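Local atomic coordinates of tyrosyl-tRNA synthetase (Aeropyrum pernix, PDB entry 2CYA), a protein that probably catalyses the ATP-dependent attachment of tyrosine to tRNA(Tyr), forming tyrosyl-AMP first and then passing the tyrosyl group to the acceptor end of the tRNA. Residues 174-185 against 203-213. Numbering follows the deposited sequence.
With SO4 (sulfate ion), chain D.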
loop_
_atom_site.group_PDB
_atom_site.type_symbol
_atom_site.label_atom_id
_atom_site.label_comp_id
_atom_site.label_asym_id
_atom_site.label_seq_id
_atom_site.Cartn_x
_atom_site.Cartn_y
_atom_site.Cartn_z
ATOM N N PHE A 174 14.809 2.883 0.006
ATOM C CA PHE A 174 15.328 2.035 -1.071
ATOM C C PHE A 174 15.176 2.706 -2.440
ATOM O O PHE A 174 16.105 2.691 -3.259
ATOM C CB PHE A 174 14.630 0.661 -1.106
ATOM C CG PHE A 174 14.804 -0.172 0.156
ATOM C CD1 PHE A 174 15.965 -0.086 0.927
ATOM C CD2 PHE A 174 13.823 -1.102 0.523
ATOM C CE1 PHE A 174 16.150 -0.909 2.036
ATOM C CE2 PHE A 174 13.992 -1.938 1.636
ATOM C CZ PHE A 174 15.152 -1.847 2.397
ATOM N N TYR A 175 14.012 3.297 -2.692
ATOM C CA TYR A 175 13.775 3.948 -3.976
ATOM C C TYR A 175 14.834 5.016 -4.264
ATOM O O TYR A 175 15.299 5.138 -5.396
ATOM C CB TYR A 175 12.391 4.594 -4.001
ATOM C CG TYR A 175 12.044 5.235 -5.326
ATOM C CD1 TYR A 175 11.506 4.480 -6.375
ATOM C CD2 TYR A 175 12.230 6.606 -5.527
ATOM C CE1 TYR A 175 11.154 5.086 -7.596
ATOM C CE2 TYR A 175 11.887 7.215 -6.736
ATOM C CZ TYR A 175 11.350 6.450 -7.764
ATOM O OH TYR A 175 11.022 7.056 -8.960
ATOM N N MET A 176 15.212 5.790 -3.247
ATOM C CA MET A 176 16.230 6.835 -3.425
ATOM C C MET A 176 17.655 6.298 -3.380
ATOM O O MET A 176 18.624 7.065 -3.374
ATOM C CB MET A 176 16.037 7.942 -2.398
ATOM C CG MET A 176 14.750 8.724 -2.636
ATOM S SD MET A 176 14.531 10.116 -1.531
ATOM C CE MET A 176 13.597 9.365 -0.331
ATOM N N ASP A 177 17.776 4.973 -3.341
ATOM C CA ASP A 177 19.077 4.322 -3.379
ATOM C C ASP A 177 20.032 4.884 -2.338
ATOM O O ASP A 177 21.163 5.242 -2.651
ATOM C CB ASP A 177 19.665 4.513 -4.783
ATOM C CG ASP A 177 20.825 3.569 -5.064
ATOM O OD1 ASP A 177 20.703 2.373 -4.716
ATOM O OD2 ASP A 177 21.836 4.022 -5.640
ATOM N N LEU A 178 19.573 4.943 -1.098
ATOM C CA LEU A 178 20.362 5.520 -0.022
ATOM C C LEU A 178 21.306 4.603 0.751
ATOM O O LEU A 178 21.002 3.422 1.002
ATOM C CB LEU A 178 19.423 6.175 0.983
ATOM C CG LEU A 178 18.443 7.203 0.436
ATOM C CD1 LEU A 178 17.551 7.636 1.611
ATOM C CD2 LEU A 178 19.187 8.414 -0.202
ATOM N N ASP A 179 22.445 5.175 1.144
ATOM C CA ASP A 179 23.426 4.462 1.969
ATOM C C ASP A 179 23.168 4.863 3.424
ATOM O O ASP A 179 23.532 4.135 4.352
ATOM C CB ASP A 179 24.846 4.884 1.586
ATOM C CG ASP A 179 25.165 4.554 0.170
ATOM O OD1 ASP A 179 25.317 3.360 -0.128
ATOM O OD2 ASP A 179 25.235 5.481 -0.646
ATOM N N ILE A 180 22.541 6.027 3.604
ATOM C CA ILE A 180 22.252 6.569 4.935
ATOM C C ILE A 180 20.863 7.182 5.111
ATOM O O ILE A 180 20.386 7.934 4.271
ATOM C CB ILE A 180 23.241 7.699 5.311
ATOM C CG1 ILE A 180 24.683 7.193 5.339
ATOM C CG2 ILE A 180 22.869 8.262 6.671
ATOM C CD1 ILE A 180 25.688 8.335 5.443
ATOM N N ALA A 181 20.257 6.900 6.251
ATOM C CA ALA A 181 18.951 7.432 6.596
ATOM C C ALA A 181 19.106 8.259 7.880
ATOM O O ALA A 181 19.377 7.713 8.947
ATOM C CB ALA A 181 17.965 6.284 6.832
ATOM N N LEU A 182 18.965 9.573 7.772
ATOM C CA LEU A 182 19.048 10.436 8.940
ATOM C C LEU A 182 17.626 10.678 9.434
ATOM O O LEU A 182 16.693 10.759 8.638
ATOM C CB LEU A 182 19.678 11.778 8.561
ATOM C CG LEU A 182 19.621 12.896 9.607
ATOM C CD1 LEU A 182 20.606 12.566 10.722
ATOM C CD2 LEU A 182 19.978 14.251 8.969
ATOM N N GLY A 183 17.457 10.789 10.743
ATOM C CA GLY A 183 16.145 11.055 11.282
ATOM C C GLY A 183 16.180 11.138 12.792
ATOM O O GLY A 183 17.182 10.787 13.425
ATOM N N GLY A 184 15.086 11.613 13.380
ATOM C CA GLY A 184 15.011 11.693 14.821
ATOM C C GLY A 184 14.878 10.282 15.356
ATOM O O GLY A 184 14.638 9.336 14.598
ATOM N N MET A 185 15.022 10.125 16.663
ATOM C CA MET A 185 14.895 8.808 17.277
ATOM C C MET A 185 13.511 8.236 17.091
ATOM O O MET A 185 13.308 7.043 17.285
ATOM C CB MET A 185 15.216 8.877 18.768
ATOM C CG MET A 185 16.694 8.842 19.063
ATOM S SD MET A 185 17.440 7.262 18.574
ATOM C CE MET A 185 17.137 6.260 20.032
ATOM N N ARG A 203 18.512 -4.720 -1.812
ATOM C CA ARG A 203 18.657 -3.272 -1.684
ATOM C C ARG A 203 19.724 -2.956 -0.644
ATOM O O ARG A 203 19.969 -3.758 0.243
ATOM C CB ARG A 203 17.326 -2.647 -1.246
ATOM C CG ARG A 203 16.281 -2.634 -2.339
ATOM C CD ARG A 203 16.703 -1.630 -3.389
ATOM N NE ARG A 203 15.914 -1.763 -4.597
ATOM C CZ ARG A 203 15.805 -0.818 -5.520
ATOM N NH1 ARG A 203 16.442 0.341 -5.366
ATOM N NH2 ARG A 203 15.058 -1.037 -6.593
ATOM N N LYS A 204 20.332 -1.777 -0.740
ATOM C CA LYS A 204 21.368 -1.359 0.205
ATOM C C LYS A 204 20.827 -1.260 1.638
ATOM O O LYS A 204 19.784 -0.636 1.877
ATOM C CB LYS A 204 21.929 0.013 -0.179
ATOM C CG LYS A 204 22.672 0.114 -1.510
ATOM C CD LYS A 204 22.936 1.600 -1.790
ATOM C CE LYS A 204 23.743 1.848 -3.041
ATOM N NZ LYS A 204 23.825 3.328 -3.272
ATOM N N LYS A 205 21.537 -1.884 2.575
ATOM C CA LYS A 205 21.182 -1.852 3.994
ATOM C C LYS A 205 21.689 -0.478 4.444
ATOM O O LYS A 205 22.895 -0.250 4.519
ATOM C CB LYS A 205 21.930 -2.957 4.729
ATOM C CG LYS A 205 21.512 -3.184 6.152
ATOM C CD LYS A 205 22.406 -4.242 6.770
ATOM C CE LYS A 205 21.920 -4.623 8.139
ATOM N NZ LYS A 205 22.705 -5.767 8.658
ATOM N N PRO A 206 20.771 0.450 4.756
ATOM C CA PRO A 206 21.181 1.788 5.168
ATOM C C PRO A 206 21.716 1.940 6.570
ATOM O O PRO A 206 21.233 1.298 7.514
ATOM C CB PRO A 206 19.896 2.601 4.997
ATOM C CG PRO A 206 18.854 1.604 5.512
ATOM C CD PRO A 206 19.302 0.298 4.838
ATOM N N VAL A 207 22.702 2.824 6.701
ATOM C CA VAL A 207 23.250 3.170 8.006
ATOM C C VAL A 207 22.217 4.169 8.566
ATOM O O VAL A 207 21.910 5.165 7.910
ATOM C CB VAL A 207 24.596 3.911 7.871
ATOM C CG1 VAL A 207 24.918 4.622 9.182
ATOM C CG2 VAL A 207 25.721 2.920 7.480
ATOM N N ALA A 208 21.676 3.896 9.753
ATOM C CA ALA A 208 20.695 4.767 10.387
ATOM C C ALA A 208 21.340 5.763 11.360
ATOM O O ALA A 208 21.977 5.351 12.337
ATOM C CB ALA A 208 19.645 3.912 11.145
ATOM N N ILE A 209 21.151 7.062 11.114
ATOM C CA ILE A 209 21.714 8.110 11.987
ATOM C C ILE A 209 20.587 8.883 12.650
ATOM O O ILE A 209 19.839 9.616 11.990
ATOM C CB ILE A 209 22.619 9.101 11.196
ATOM C CG1 ILE A 209 23.830 8.363 10.623
ATOM C CG2 ILE A 209 23.084 10.240 12.118
ATOM C CD1 ILE A 209 24.609 9.143 9.613
ATOM N N HIS A 210 20.484 8.735 13.965
ATOM C CA HIS A 210 19.419 9.366 14.722
ATOM C C HIS A 210 19.812 10.561 15.586
ATOM O O HIS A 210 20.743 10.487 16.400
ATOM C CB HIS A 210 18.738 8.290 15.575
ATOM C CG HIS A 210 18.225 7.139 14.765
ATOM N ND1 HIS A 210 18.333 5.827 15.170
ATOM C CD2 HIS A 210 17.639 7.106 13.541
ATOM C CE1 HIS A 210 17.839 5.036 14.232
ATOM N NE2 HIS A 210 17.410 5.788 13.232
ATOM N N THR A 211 19.068 11.650 15.394
ATOM C CA THR A 211 19.250 12.888 16.125
ATOM C C THR A 211 18.304 12.924 17.332
ATOM O O THR A 211 17.258 12.269 17.339
ATOM C CB THR A 211 18.954 14.099 15.223
ATOM O OG1 THR A 211 17.653 13.962 14.645
ATOM C CG2 THR A 211 19.988 14.183 14.117
ATOM N N PRO A 212 18.672 13.683 18.375
ATOM C CA PRO A 212 17.849 13.793 19.585
ATOM C C PRO A 212 16.559 14.587 19.362
ATOM O O PRO A 212 16.501 15.490 18.535
ATOM C CB PRO A 212 18.794 14.476 20.583
ATOM C CG PRO A 212 19.620 15.362 19.695
ATOM C CD PRO A 212 19.924 14.452 18.509
ATOM N N ILE A 213 15.528 14.240 20.113
ATOM C CA ILE A 213 14.243 14.910 20.012
ATOM C C ILE A 213 14.068 15.752 21.266
ATOM O O ILE A 213 13.873 15.199 22.350
ATOM C CB ILE A 213 13.094 13.865 19.922
ATOM C CG1 ILE A 213 13.190 13.110 18.590
ATOM C CG2 ILE A 213 11.729 14.546 20.070
ATOM C CD1 ILE A 213 12.287 11.895 18.500
HETATM S S SO4 D . 11.942 13.941 12.523
HETATM O O1 SO4 D . 12.439 13.338 11.210
HETATM O O2 SO4 D . 12.581 13.151 13.658
HETATM O O3 SO4 D . 12.449 15.257 12.593
HETATM O O4 SO4 D . 10.556 13.618 12.580
HETATM O O HOH W 1 18.737 0.869 -2.328
HETATM O O HOH W 2 18.876 1.662 0.409
#
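V207 N donates to D179 O (2.8 Å), and from there parallel strands 180-184 and 207-211 exchange backbone bonds in alternation: A181 N to V207 O, I209 N to A181 O, G183 N to I209 O, T211 N to G183 O. The last of the run, M185 N to T211 O, is weak. G184 N, turned away from this seam, makes a weak hydrogen bond to a sulfate that probably comes from the crystallisation liquor. Before the strands, K204 is extended beyond CG, and its NZ forms salt bridges with D177 OD2 (3.2 Å) and D179 OD1 (3.5 Å); its hydrogen bonds to these two oxygens and to D177 O are all weak. The second carboxylate oxygen of D179 takes K37 N. D177, at positive phi, closes the Schellman motif ending helix 161-175, its N bonded to F174 O. A water lies 2.8 Å from L178 O and 2.9 Å from K204 O, with more acceptors about it than it has protons. R203 CB lies over one face of the F174 ring, 3.8 Å from its centroid, a CH-pi contact, while P206 CD sits at the ring edge. A serine in place of F174 would probably leave R203 CB without its aromatic face and open a gap toward V197 and A198. M185, bent at chi2 (-65°) and chi3, brings SD to 3.4 Å from H210 CB; both ring nitrogens of H210 are satisfied, ND1 by E19 and NE2 by H191. Helix 188-198 links the two strands in a beta-alpha-beta crossover of the class I synthetase nucleotide-binding fold. Helices 23-32 and 51-64 pack on the I180, L182 and T211 face, and strands 37-42 and 19-21 flank the pair.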